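Local atomic coordinates of cytosol aminopeptidase (PDB entry 3KZW), a protein that probably releases N-terminal amino acids, leucine in particular, from peptides as a metal-dependent leucyl aminopeptidase of the cytosol aminopeptidase family. Residues G197-L202 with I316-S321; I479-A484 with G502-T507; S355-E360 with V469-G474; A442-S447 with A462-S467; G79-T84 with F119-S124. All coordinates share one frame; numbering follows the deposited sequence.

Contact 1 of 5, residues G197-L202 with I316-S321; sequences GQSINL and IIEAAS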
# COMPACT_ATOMS: atom_id res chain seq x y z
N GLY A 197 -35.69 -8.06 -25.72
CA GLY A 197 -34.39 -8.74 -25.73
C GLY A 197 -33.40 -8.11 -26.69
O GLY A 197 -32.22 -7.97 -26.37
N GLN A 198 -33.88 -7.72 -27.87
CA GLN A 198 -33.05 -7.04 -28.87
C GLN A 198 -32.66 -5.62 -28.44
O GLN A 198 -31.62 -5.11 -28.85
CB GLN A 198 -33.75 -7.01 -30.23
CG GLN A 198 -33.69 -8.33 -30.96
CD GLN A 198 -34.31 -8.27 -32.35
OE1 GLN A 198 -34.84 -7.24 -32.77
NE2 GLN A 198 -34.25 -9.39 -33.06
N SER A 199 -33.50 -5.00 -27.62
CA SER A 199 -33.20 -3.69 -27.04
C SER A 199 -32.09 -3.79 -26.00
O SER A 199 -31.25 -2.90 -25.90
CB SER A 199 -34.45 -3.07 -26.42
OG SER A 199 -35.46 -2.88 -27.40
N ILE A 200 -32.11 -4.89 -25.23
CA ILE A 200 -31.06 -5.17 -24.25
C ILE A 200 -29.73 -5.43 -24.95
O ILE A 200 -28.69 -4.93 -24.53
CB ILE A 200 -31.45 -6.37 -23.34
CG1 ILE A 200 -32.65 -6.00 -22.45
CG2 ILE A 200 -30.27 -6.81 -22.48
CD1 ILE A 200 -33.33 -7.17 -21.78
N ASN A 201 -29.79 -6.19 -26.05
CA ASN A 201 -28.60 -6.49 -26.85
C ASN A 201 -28.03 -5.27 -27.56
O ASN A 201 -26.82 -5.20 -27.78
CB ASN A 201 -28.90 -7.61 -27.85
CG ASN A 201 -29.11 -8.96 -27.18
OD1 ASN A 201 -28.91 -9.11 -25.97
ND2 ASN A 201 -29.50 -9.95 -27.97
N LEU A 202 -28.89 -4.32 -27.90
CA LEU A 202 -28.46 -3.06 -28.50
C LEU A 202 -27.62 -2.27 -27.51
O LEU A 202 -26.58 -1.71 -27.87
CB LEU A 202 -29.66 -2.23 -28.97
CG LEU A 202 -29.37 -0.84 -29.57
CD1 LEU A 202 -28.68 -0.94 -30.93
CD2 LEU A 202 -30.63 -0.01 -29.67
N ILE A 316 -33.91 1.31 -23.43
CA ILE A 316 -35.26 1.55 -22.89
C ILE A 316 -36.14 2.28 -23.91
O ILE A 316 -37.29 1.88 -24.14
CB ILE A 316 -35.22 2.32 -21.54
CG1 ILE A 316 -34.61 1.44 -20.44
CG2 ILE A 316 -36.62 2.75 -21.12
CD1 ILE A 316 -34.10 2.21 -19.23
N ILE A 317 -35.60 3.32 -24.53
CA ILE A 317 -36.32 4.09 -25.54
C ILE A 317 -36.57 3.25 -26.80
O ILE A 317 -37.64 3.32 -27.40
CB ILE A 317 -35.59 5.42 -25.87
CG1 ILE A 317 -35.57 6.33 -24.63
CG2 ILE A 317 -36.25 6.14 -27.04
CD1 ILE A 317 -34.57 7.47 -24.69
N GLU A 318 -35.58 2.43 -27.17
CA GLU A 318 -35.71 1.50 -28.29
C GLU A 318 -36.86 0.52 -28.07
O GLU A 318 -37.64 0.25 -29.00
CB GLU A 318 -34.39 0.74 -28.52
CG GLU A 318 -34.45 -0.43 -29.50
CD GLU A 318 -34.58 -0.01 -30.97
OE1 GLU A 318 -34.60 1.20 -31.26
OE2 GLU A 318 -34.65 -0.90 -31.84
N ALA A 319 -36.97 0.00 -26.85
CA ALA A 319 -38.04 -0.93 -26.50
C ALA A 319 -39.40 -0.24 -26.49
O ALA A 319 -40.38 -0.77 -27.02
CB ALA A 319 -37.75 -1.58 -25.16
N ALA A 320 -39.46 0.95 -25.89
CA ALA A 320 -40.70 1.72 -25.79
C ALA A 320 -41.27 2.08 -27.16
O ALA A 320 -42.49 2.03 -27.35
CB ALA A 320 -40.48 2.97 -24.95
N SER A 321 -40.40 2.43 -28.10
CA SER A 321 -40.81 2.83 -29.44
C SER A 321 -41.28 1.65 -30.29
O SER A 321 -42.26 1.76 -31.03
CB SER A 321 -39.69 3.60 -30.15
OG SER A 321 -38.56 2.78 -30.37

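Contact 2 of 5, residues I479-A484 with G502-T507; sequences IHFDIA and GFMIPT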
# COMPACT_ATOMS: atom_id res chain seq x y z
N ILE A 479 -35.41 10.05 -9.33
CA ILE A 479 -34.82 8.79 -8.86
C ILE A 479 -33.45 8.56 -9.49
O ILE A 479 -33.30 8.61 -10.71
CB ILE A 479 -35.73 7.57 -9.11
CG1 ILE A 479 -37.12 7.79 -8.51
CG2 ILE A 479 -35.10 6.31 -8.52
CD1 ILE A 479 -38.15 6.76 -8.93
N HIS A 480 -32.46 8.32 -8.64
CA HIS A 480 -31.09 8.07 -9.08
C HIS A 480 -30.75 6.59 -8.93
O HIS A 480 -30.90 6.01 -7.85
CB HIS A 480 -30.11 8.95 -8.29
CG HIS A 480 -28.68 8.55 -8.42
ND1 HIS A 480 -28.00 8.61 -9.62
CD2 HIS A 480 -27.79 8.09 -7.51
CE1 HIS A 480 -26.76 8.19 -9.44
NE2 HIS A 480 -26.61 7.87 -8.17
N PHE A 481 -30.30 5.97 -10.02
CA PHE A 481 -29.93 4.56 -10.03
C PHE A 481 -28.42 4.37 -10.18
O PHE A 481 -27.86 4.59 -11.26
CB PHE A 481 -30.66 3.81 -11.15
CG PHE A 481 -32.15 3.72 -10.96
CD1 PHE A 481 -32.69 2.84 -10.03
CD2 PHE A 481 -33.00 4.50 -11.73
CE1 PHE A 481 -34.07 2.75 -9.86
CE2 PHE A 481 -34.38 4.40 -11.58
CZ PHE A 481 -34.92 3.53 -10.64
N ASP A 482 -27.77 3.95 -9.10
CA ASP A 482 -26.35 3.62 -9.14
C ASP A 482 -26.19 2.15 -9.50
O ASP A 482 -26.40 1.26 -8.67
CB ASP A 482 -25.67 3.93 -7.80
CG ASP A 482 -24.16 4.11 -7.92
OD1 ASP A 482 -23.54 3.60 -8.89
OD2 ASP A 482 -23.57 4.76 -7.03
N ILE A 483 -25.83 1.90 -10.76
CA ILE A 483 -25.71 0.54 -11.29
C ILE A 483 -24.25 0.15 -11.54
O ILE A 483 -23.96 -0.64 -12.44
CB ILE A 483 -26.57 0.35 -12.58
CG1 ILE A 483 -26.18 1.37 -13.66
CG2 ILE A 483 -28.05 0.45 -12.25
CD1 ILE A 483 -26.64 0.99 -15.06
N ALA A 484 -23.35 0.68 -10.72
CA ALA A 484 -21.92 0.38 -10.84
C ALA A 484 -21.64 -1.12 -10.76
O ALA A 484 -20.75 -1.63 -11.45
CB ALA A 484 -21.13 1.14 -9.79
N GLY A 502 -27.34 -5.13 -19.37
CA GLY A 502 -28.51 -4.35 -19.78
C GLY A 502 -29.42 -4.10 -18.59
O GLY A 502 -30.64 -3.97 -18.74
N PHE A 503 -28.82 -4.02 -17.41
CA PHE A 503 -29.54 -3.90 -16.14
C PHE A 503 -30.47 -2.69 -16.12
O PHE A 503 -30.13 -1.62 -16.63
CB PHE A 503 -28.56 -3.84 -14.97
CG PHE A 503 -29.12 -4.35 -13.68
CD1 PHE A 503 -29.20 -5.72 -13.44
CD2 PHE A 503 -29.56 -3.47 -12.70
CE1 PHE A 503 -29.73 -6.20 -12.24
CE2 PHE A 503 -30.09 -3.94 -11.50
CZ PHE A 503 -30.17 -5.31 -11.27
N MET A 504 -31.64 -2.88 -15.51
CA MET A 504 -32.69 -1.85 -15.37
C MET A 504 -33.67 -1.79 -16.55
O MET A 504 -34.83 -1.40 -16.36
CB MET A 504 -32.12 -0.45 -15.08
CG MET A 504 -31.45 -0.30 -13.72
SD MET A 504 -32.43 -0.83 -12.31
CE MET A 504 -33.86 0.26 -12.44
N ILE A 505 -33.22 -2.17 -17.74
CA ILE A 505 -34.08 -2.14 -18.94
C ILE A 505 -35.38 -2.93 -18.74
O ILE A 505 -36.45 -2.39 -19.00
CB ILE A 505 -33.32 -2.58 -20.23
CG1 ILE A 505 -32.14 -1.64 -20.51
CG2 ILE A 505 -34.28 -2.62 -21.43
CD1 ILE A 505 -31.19 -2.13 -21.58
N PRO A 506 -35.30 -4.20 -18.25
CA PRO A 506 -36.55 -4.93 -17.98
C PRO A 506 -37.47 -4.22 -16.98
O PRO A 506 -38.68 -4.19 -17.19
CB PRO A 506 -36.05 -6.26 -17.40
CG PRO A 506 -34.69 -6.42 -17.94
CD PRO A 506 -34.12 -5.04 -18.00
N THR A 507 -36.89 -3.67 -15.92
CA THR A 507 -37.64 -2.99 -14.87
C THR A 507 -38.36 -1.73 -15.38
O THR A 507 -39.56 -1.57 -15.16
CB THR A 507 -36.75 -2.65 -13.65
OG1 THR A 507 -36.25 -3.86 -13.07
CG2 THR A 507 -37.52 -1.87 -12.59

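Contact 3 of 5, residues S355-E360 with V469-G474; sequences SGETVE and VTHFSG. With NA (sodium ion), chain R.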
# COMPACT_ATOMS: atom_id res chain seq x y z
N SER A 355 -26.51 25.13 -14.31
CA SER A 355 -27.41 25.77 -13.35
C SER A 355 -26.97 27.19 -12.98
O SER A 355 -27.78 27.98 -12.50
CB SER A 355 -27.53 24.92 -12.09
OG SER A 355 -26.34 24.95 -11.33
N GLY A 356 -25.70 27.49 -13.21
CA GLY A 356 -25.12 28.78 -12.85
C GLY A 356 -24.35 28.72 -11.55
O GLY A 356 -23.67 29.68 -11.18
N GLU A 357 -24.47 27.60 -10.85
CA GLU A 357 -23.76 27.37 -9.59
C GLU A 357 -22.30 27.01 -9.85
O GLU A 357 -21.97 26.39 -10.86
CB GLU A 357 -24.43 26.24 -8.80
CG GLU A 357 -25.82 26.59 -8.28
CD GLU A 357 -26.56 25.38 -7.74
OE1 GLU A 357 -26.86 24.47 -8.53
OE2 GLU A 357 -26.84 25.36 -6.52
N THR A 358 -21.43 27.40 -8.92
CA THR A 358 -20.01 27.07 -9.00
C THR A 358 -19.70 25.76 -8.28
O THR A 358 -20.21 25.51 -7.19
CB THR A 358 -19.12 28.19 -8.42
OG1 THR A 358 -19.56 28.51 -7.09
CG2 THR A 358 -19.18 29.44 -9.29
N VAL A 359 -18.87 24.94 -8.91
CA VAL A 359 -18.51 23.62 -8.39
C VAL A 359 -16.99 23.49 -8.27
O VAL A 359 -16.27 23.66 -9.26
CB VAL A 359 -19.06 22.47 -9.28
CG1 VAL A 359 -18.67 21.11 -8.72
CG2 VAL A 359 -20.57 22.58 -9.43
N GLU A 360 -16.51 23.20 -7.07
CA GLU A 360 -15.11 22.89 -6.85
C GLU A 360 -14.89 21.39 -7.05
O GLU A 360 -15.57 20.57 -6.43
CB GLU A 360 -14.66 23.31 -5.45
CG GLU A 360 -13.17 23.07 -5.16
CD GLU A 360 -12.78 23.34 -3.71
OE1 GLU A 360 -13.60 23.10 -2.80
OE2 GLU A 360 -11.63 23.78 -3.49
N VAL A 469 -26.18 14.71 -7.47
CA VAL A 469 -26.95 14.58 -8.71
C VAL A 469 -28.39 15.08 -8.56
O VAL A 469 -28.86 15.85 -9.39
CB VAL A 469 -26.92 13.12 -9.24
CG1 VAL A 469 -27.82 12.96 -10.46
CG2 VAL A 469 -25.49 12.72 -9.59
N THR A 470 -29.06 14.67 -7.48
CA THR A 470 -30.48 15.00 -7.27
C THR A 470 -30.71 16.46 -6.90
O THR A 470 -31.85 16.93 -6.89
CB THR A 470 -31.15 14.09 -6.22
OG1 THR A 470 -30.39 14.12 -5.01
CG2 THR A 470 -31.24 12.65 -6.73
N HIS A 471 -29.63 17.17 -6.58
CA HIS A 471 -29.69 18.60 -6.26
C HIS A 471 -30.15 19.41 -7.47
O HIS A 471 -30.86 20.40 -7.32
CB HIS A 471 -28.31 19.08 -5.79
CG HIS A 471 -28.21 20.57 -5.64
ND1 HIS A 471 -28.66 21.24 -4.52
CD2 HIS A 471 -27.70 21.52 -6.46
CE1 HIS A 471 -28.43 22.53 -4.65
NE2 HIS A 471 -27.85 22.73 -5.82
N PHE A 472 -29.76 18.97 -8.66
CA PHE A 472 -29.95 19.74 -9.89
C PHE A 472 -31.34 19.60 -10.52
O PHE A 472 -31.64 20.25 -11.53
CB PHE A 472 -28.84 19.40 -10.89
CG PHE A 472 -27.50 19.93 -10.50
CD1 PHE A 472 -26.69 19.24 -9.60
CD2 PHE A 472 -27.04 21.15 -11.01
CE1 PHE A 472 -25.44 19.73 -9.23
CE2 PHE A 472 -25.79 21.65 -10.64
CZ PHE A 472 -24.99 20.94 -9.75
N SER A 473 -32.19 18.78 -9.91
CA SER A 473 -33.56 18.60 -10.38
C SER A 473 -34.54 19.54 -9.68
O SER A 473 -35.70 19.66 -10.09
CB SER A 473 -34.00 17.15 -10.19
OG SER A 473 -33.90 16.77 -8.83
N GLY A 474 -34.06 20.22 -8.64
CA GLY A 474 -34.91 21.08 -7.83
C GLY A 474 -35.90 20.26 -7.03
O GLY A 474 -35.50 19.34 -6.30
NA NA R . -33.89 17.52 -5.66
O HOH W 1 -35.63 16.54 -6.82
O HOH W 2 -32.87 19.21 -4.32

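Contact 4 of 5, residues A442-S447 with A462-S467; sequences ASIKHS and ALFAAS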
# COMPACT_ATOMS: atom_id res chain seq x y z
N ALA A 442 -26.33 18.78 3.12
CA ALA A 442 -25.45 19.82 3.65
C ALA A 442 -24.01 19.67 3.18
O ALA A 442 -23.35 20.66 2.88
CB ALA A 442 -25.51 19.83 5.17
N SER A 443 -23.52 18.43 3.11
CA SER A 443 -22.11 18.18 2.84
C SER A 443 -21.68 18.43 1.39
O SER A 443 -20.49 18.62 1.13
CB SER A 443 -21.69 16.78 3.30
OG SER A 443 -22.32 15.78 2.52
N ILE A 444 -22.64 18.45 0.47
CA ILE A 444 -22.34 18.79 -0.93
C ILE A 444 -22.01 20.28 -1.07
O ILE A 444 -21.50 20.72 -2.10
CB ILE A 444 -23.47 18.39 -1.93
CG1 ILE A 444 -24.79 19.07 -1.57
CG2 ILE A 444 -23.61 16.87 -2.00
CD1 ILE A 444 -25.81 19.07 -2.70
N LYS A 445 -22.29 21.04 -0.02
CA LYS A 445 -22.04 22.47 0.01
C LYS A 445 -20.78 22.83 0.81
O LYS A 445 -20.45 24.01 0.96
CB LYS A 445 -23.25 23.21 0.59
CG LYS A 445 -24.54 23.05 -0.24
CD LYS A 445 -25.77 23.55 0.51
CE LYS A 445 -25.89 25.07 0.47
NZ LYS A 445 -27.12 25.56 1.16
N HIS A 446 -20.07 21.81 1.30
CA HIS A 446 -18.86 22.02 2.10
C HIS A 446 -17.64 22.33 1.24
O HIS A 446 -16.70 21.53 1.13
CB HIS A 446 -18.58 20.81 3.02
CG HIS A 446 -19.54 20.68 4.16
ND1 HIS A 446 -19.74 19.49 4.83
CD2 HIS A 446 -20.35 21.58 4.76
CE1 HIS A 446 -20.63 19.67 5.79
NE2 HIS A 446 -21.02 20.93 5.77
N SER A 447 -17.66 23.51 0.62
CA SER A 447 -16.52 24.03 -0.12
C SER A 447 -16.15 25.39 0.44
O SER A 447 -17.03 26.20 0.75
CB SER A 447 -16.85 24.16 -1.60
OG SER A 447 -15.77 24.75 -2.30
N ALA A 462 -21.59 6.97 -1.67
CA ALA A 462 -22.69 6.71 -2.60
C ALA A 462 -23.87 7.63 -2.32
O ALA A 462 -24.53 8.10 -3.25
CB ALA A 462 -23.12 5.25 -2.53
N LEU A 463 -24.11 7.91 -1.04
CA LEU A 463 -25.19 8.80 -0.63
C LEU A 463 -24.86 10.24 -1.02
O LEU A 463 -25.74 10.99 -1.46
CB LEU A 463 -25.45 8.70 0.88
CG LEU A 463 -25.45 7.36 1.62
CD1 LEU A 463 -25.80 7.60 3.08
CD2 LEU A 463 -26.41 6.35 1.01
N PHE A 464 -23.59 10.62 -0.86
CA PHE A 464 -23.10 11.93 -1.26
C PHE A 464 -23.30 12.17 -2.76
O PHE A 464 -23.83 13.20 -3.17
CB PHE A 464 -21.62 12.09 -0.90
CG PHE A 464 -21.05 13.44 -1.21
CD1 PHE A 464 -20.60 13.75 -2.49
CD2 PHE A 464 -20.97 14.42 -0.23
CE1 PHE A 464 -20.08 15.00 -2.78
CE2 PHE A 464 -20.44 15.67 -0.51
CZ PHE A 464 -20.00 15.97 -1.79
N ALA A 465 -22.86 11.21 -3.58
CA ALA A 465 -23.00 11.29 -5.03
C ALA A 465 -24.45 11.48 -5.45
O ALA A 465 -24.75 12.29 -6.33
CB ALA A 465 -22.41 10.05 -5.68
N ALA A 466 -25.35 10.73 -4.82
CA ALA A 466 -26.78 10.81 -5.09
C ALA A 466 -27.33 12.19 -4.75
O ALA A 466 -28.12 12.76 -5.51
CB ALA A 466 -27.53 9.73 -4.33
N SER A 467 -26.91 12.71 -3.60
CA SER A 467 -27.29 14.04 -3.15
C SER A 467 -26.83 15.11 -4.14
O SER A 467 -27.55 16.07 -4.41
CB SER A 467 -26.70 14.33 -1.77
OG SER A 467 -27.08 15.62 -1.31

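Contact 5 of 5, residues G79-T84 with F119-S124; sequences GKIYTT and FQYIKS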
# COMPACT_ATOMS: atom_id res chain seq x y z
N GLY A 79 -33.99 -26.02 -15.31
CA GLY A 79 -33.04 -25.53 -16.31
C GLY A 79 -31.99 -26.51 -16.78
O GLY A 79 -31.08 -26.14 -17.52
N LYS A 80 -32.09 -27.77 -16.35
CA LYS A 80 -31.13 -28.80 -16.75
C LYS A 80 -31.54 -29.44 -18.07
O LYS A 80 -32.70 -29.80 -18.27
CB LYS A 80 -30.96 -29.87 -15.67
CG LYS A 80 -29.79 -30.80 -15.91
CD LYS A 80 -29.58 -31.76 -14.76
CE LYS A 80 -28.44 -32.73 -15.05
NZ LYS A 80 -28.48 -33.93 -14.15
N ILE A 81 -30.57 -29.58 -18.97
CA ILE A 81 -30.81 -30.13 -20.30
C ILE A 81 -30.52 -31.63 -20.34
O ILE A 81 -29.45 -32.07 -19.93
CB ILE A 81 -29.98 -29.38 -21.39
CG1 ILE A 81 -30.22 -27.87 -21.34
CG2 ILE A 81 -30.27 -29.94 -22.79
CD1 ILE A 81 -31.64 -27.41 -21.66
N TYR A 82 -31.50 -32.40 -20.81
CA TYR A 82 -31.34 -33.83 -21.06
C TYR A 82 -31.64 -34.11 -22.52
O TYR A 82 -32.59 -33.56 -23.07
CB TYR A 82 -32.30 -34.65 -20.21
CG TYR A 82 -32.15 -34.51 -18.71
CD1 TYR A 82 -32.78 -33.46 -18.03
CD2 TYR A 82 -31.41 -35.43 -17.98
CE1 TYR A 82 -32.66 -33.33 -16.65
CE2 TYR A 82 -31.28 -35.31 -16.59
CZ TYR A 82 -31.91 -34.26 -15.94
OH TYR A 82 -31.78 -34.13 -14.57
N THR A 83 -30.83 -34.96 -23.16
CA THR A 83 -31.13 -35.41 -24.51
C THR A 83 -31.16 -36.92 -24.60
O THR A 83 -30.45 -37.61 -23.86
CB THR A 83 -30.15 -34.84 -25.57
OG1 THR A 83 -28.80 -35.21 -25.23
CG2 THR A 83 -30.26 -33.32 -25.66
N THR A 84 -32.00 -37.44 -25.50
CA THR A 84 -32.12 -38.87 -25.73
C THR A 84 -32.71 -39.19 -27.10
O THR A 84 -33.40 -38.36 -27.70
CB THR A 84 -32.96 -39.57 -24.62
OG1 THR A 84 -33.02 -40.98 -24.88
CG2 THR A 84 -34.38 -39.01 -24.55
N PHE A 119 -32.30 -22.30 -25.06
CA PHE A 119 -31.88 -21.59 -26.27
C PHE A 119 -30.35 -21.55 -26.45
O PHE A 119 -29.85 -21.54 -27.57
CB PHE A 119 -32.47 -20.17 -26.32
CG PHE A 119 -33.96 -20.14 -26.48
CD1 PHE A 119 -34.60 -20.90 -27.47
CD2 PHE A 119 -34.74 -19.34 -25.65
CE1 PHE A 119 -35.98 -20.87 -27.61
CE2 PHE A 119 -36.13 -19.30 -25.79
CZ PHE A 119 -36.75 -20.06 -26.77
N GLN A 120 -29.63 -21.54 -25.33
CA GLN A 120 -28.17 -21.62 -25.35
C GLN A 120 -27.70 -22.98 -25.87
O GLN A 120 -26.73 -23.05 -26.62
CB GLN A 120 -27.58 -21.35 -23.96
CG GLN A 120 -27.52 -19.88 -23.60
CD GLN A 120 -27.13 -19.64 -22.15
OE1 GLN A 120 -26.95 -20.58 -21.38
NE2 GLN A 120 -27.00 -18.37 -21.78
N TYR A 121 -28.39 -24.04 -25.45
CA TYR A 121 -28.09 -25.38 -25.93
C TYR A 121 -28.41 -25.52 -27.42
O TYR A 121 -27.61 -26.07 -28.18
CB TYR A 121 -28.85 -26.44 -25.12
CG TYR A 121 -28.51 -27.86 -25.52
CD1 TYR A 121 -27.35 -28.47 -25.06
CD2 TYR A 121 -29.35 -28.58 -26.38
CE1 TYR A 121 -27.03 -29.77 -25.43
CE2 TYR A 121 -29.03 -29.88 -26.76
CZ TYR A 121 -27.87 -30.47 -26.28
OH TYR A 121 -27.56 -31.76 -26.66
N ILE A 122 -29.57 -25.01 -27.82
CA ILE A 122 -30.01 -25.03 -29.22
C ILE A 122 -28.98 -24.37 -30.14
O ILE A 122 -28.66 -24.92 -31.19
CB ILE A 122 -31.41 -24.34 -29.39
CG1 ILE A 122 -32.50 -25.06 -28.58
CG2 ILE A 122 -31.82 -24.25 -30.86
CD1 ILE A 122 -32.60 -26.57 -28.81
N LYS A 123 -28.46 -23.21 -29.73
CA LYS A 123 -27.50 -22.46 -30.53
C LYS A 123 -26.12 -23.11 -30.60
O LYS A 123 -25.51 -23.19 -31.67
CB LYS A 123 -27.38 -21.01 -30.06
CG LYS A 123 -28.52 -20.11 -30.54
CD LYS A 123 -28.48 -19.88 -32.06
CE LYS A 123 -29.77 -19.25 -32.57
NZ LYS A 123 -29.74 -19.03 -34.04
N SER A 124 -25.63 -23.60 -29.45
CA SER A 124 -24.31 -24.23 -29.39
C SER A 124 -24.28 -25.58 -30.12
O SER A 124 -23.22 -26.03 -30.54
CB SER A 124 -23.86 -24.41 -27.94
OG SER A 124 -24.65 -25.39 -27.28

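Contact 1 of 5, residues G197-L202 with I316-S321
Glu318 meets Ser199 and Leu202 along its whole aliphatic part, and following it outward gives most of this contact. Its CB lies 3.9 Å from Ser199 OG and 4.0 Å from Leu202 CD2. With CG anti to the backbone N (chi1 170°), the next atom settles against both neighbours: Glu318 CG is 3.4 Å from Ser199 OG and 3.8 Å from Leu202 CD2. The chain then bends at chi2, and Leu202 crosses it at about a right angle, with methyl CD2 still touching Glu318 CD. Beyond that the carboxylate turns to other partners: OE1 is hydrogen-bonded to His226 NE2, and OE2 forms a long, weak ion pair with Arg322. Next to Glu318, Ala319 CB rests 3.8 Å from Ser199 CB, where the backbones come close; the hydroxyl of Ser199 bonds back to Ser195 O in its own helix. Helix 308-322 also packs on strands 262-269 and 328-338, and with helix 188-208 it forms an antiparallel pair, the short segments 8.5 Å apart at 155°.

Contact 2 of 5, residues I479-A484 with G502-T507
The backbone N of Met504, the residue that reaches both Phe481 and Ile483, is hydrogen-bonded to Glu429 OE2; the other oxygen of that carboxylate holds Thr507 OG1, so one glutamate ties down the first turn of helix 505-512. Met504 is the N-cap of this helix and the third residue of a type II turn from Gly502 to Ile505, and its side chain makes a Met-aromatic contact with the end of strand 478-482. The chain is bent at chi2 and chi3, which swings the methyl over the ring of Phe481 while the sulfur stays to one side: SD is 4.8 Å from the ring centroid and oblique to it. Ile479 CG2 lies on the opposite face, 3.5 Å above the plane, and the ring of Phe390 also meets this phenyl, their planes about 15° apart. Farther along, the branch methyl CG2 of Ile483 packs 3.8 Å from Met504 CG and 4.2 Å from Phe503 CD2. No hydrogen bond joins the segments, and Ala406 of strand 406-411 touches both Ile483 and Phe503. Over the phenyl face, Met504 CE sits 3.8 Å from the Phe481 ring centroid, 18° off the normal.

Contact 3 of 5, residues S355-E360 with V469-G474
The imidazole of His471 takes the Glu357 carboxylate at its edge, while the ring of Phe472 carries His471 CD2 over one face, 3.9 Å above the plane and toward the rim, and meets Ser355 OG at its own edge. Carboxylate and imidazole are nearly coplanar, with 24° between their planes. His471 NE2 gives Glu357 OE2 a hydrogen bond of 2.9 Å, close to straight at 167°, directed to the syn lone pair. The acid is also fixed from its own segment: Ser355 OG donates to the anti lone pair of Glu357 OE1 over 2.9 Å. That same hydroxyl accepts from Glu357 N at 3.3 Å, closing an ST turn. Its contact with Phe472 is simple packing, Ser355 OG standing 3.4 Å from CE2. The phenyl and the Glu357 side chain slide past each other in opposite directions, ring and carboxylate planes 64° apart; Ala373 of helix 368-380 and Leu452 also touch the ring. A negative carboxylate this near would probably favour a protonated imidazole. Behind the two rings the segment from Thr470 to Gly474 curls round a sodium ion. Thr470 O and Gly474 O each bind it at 2.5 Å, two waters add to the shell, and Ser473 OG accepts from one of these waters: a sodium site of main-chain carbonyls and water.

Contact 4 of 5, residues A442-S447 with A462-S467
Phe464 reaches from helix 461-470 to Ser443 and Ile444 because its CG stands anti to the backbone N (chi1 -177°), which carries the phenyl across to the other segment. Ile444 meets it through the branch methyl. Its CG1 takes the place between backbone N and carbonyl carbon (chi1 59°), which leaves CG2 anti to the carbonyl carbon and over the ring: Ile444 CG2 is 3.8 Å from the Phe464 ring centroid and 16° off the normal, a CH-pi contact. The longer arm of Ile444 goes to the next helical turn instead, where CD1 lies 3.9 Å from Ser467 OG. Ser443 works at the rim of the ring. Its hydroxyl, 3.4 Å from Phe464 CD2, lies near the ring plane, and its carbonyl O comes in plane at CE2, also 3.4 Å away. Both serine hydroxyls have weak hydrogen bonds to Glu440 O of helix 438-443, so Ser467 reaches across between the two elements. Strand 452-453 touches both sides: Ile444 is backbone-bonded to Val453, and Val453 also touches Phe464, as does Arg369 of helix 368-380.

Contact 5 of 5, residues G79-T84 with F119-S124
This is a helix-on-sheet packing contact near the surface of the N-terminal domain, where Tyr121 of helix 108-124 lies against Ile81 and Thr83 of strand 81-88. The strand is an edge strand, within this chain, of a mixed six-stranded sheet, antiparallel to its neighbour 91-101, and the helix follows those two strands in sequence. Ile81 and Thr83 are two apart on the strand, so both side chains are directed at the helix, while that of Tyr82 between them starts away from it; Tyr82 touches Ile74. A chi1 of -176° sets Tyr121 CG opposite the backbone N, and the phenol runs along the strand. Ile81 therefore lies over the ring itself and Thr83 at its hydroxyl end. Thr83 comes from the opposite direction, its methyl CG2 3.8 Å from Tyr121 CZ and closer still to the hydroxyl oxygen. No hydrogen bond crosses between the segments; Tyr121 OH has a weak one to Arg94, on strand 91-101. From that same strand Ile96 touches both Thr83 and Ile122, and Val98 touches Ile81, which continues the apolar layer under the helix. At the far end of the segment Thr84 OG1 is hydrogen-bonded to Ala85 N of a neighbouring subunit. The methyl Ile81 CG2 stands 3.8 Å from the centroid of the Tyr121 ring, only 9° off the normal, a CH-pi contact over the centre of the face.

How the contacts relate
Contacts 1 and 2 lie in the core of the chain and touch, Ile200 and Ile316 packing on Ile505, so the helix pair and the start of helix 505-512 meet through isoleucines. Contacts 3 and 4 both use helix 461-470 about 28 Å from the chain centre; contact 4 is buried even there, contact 3 partly, and Glu360 OE1 to Ser447 OG, probably a hydrogen bond, joins them. His480 of contact 2 packs on Thr470 and Ala466, linking that outer region to the centre. Contact 5 is at the surface, its centre about 52 Å from that of contact 3. Methyl-over-ring packing recurs in contacts 2, 4 and 5, whereas contact 3 alone has a cross-segment hydrogen bond.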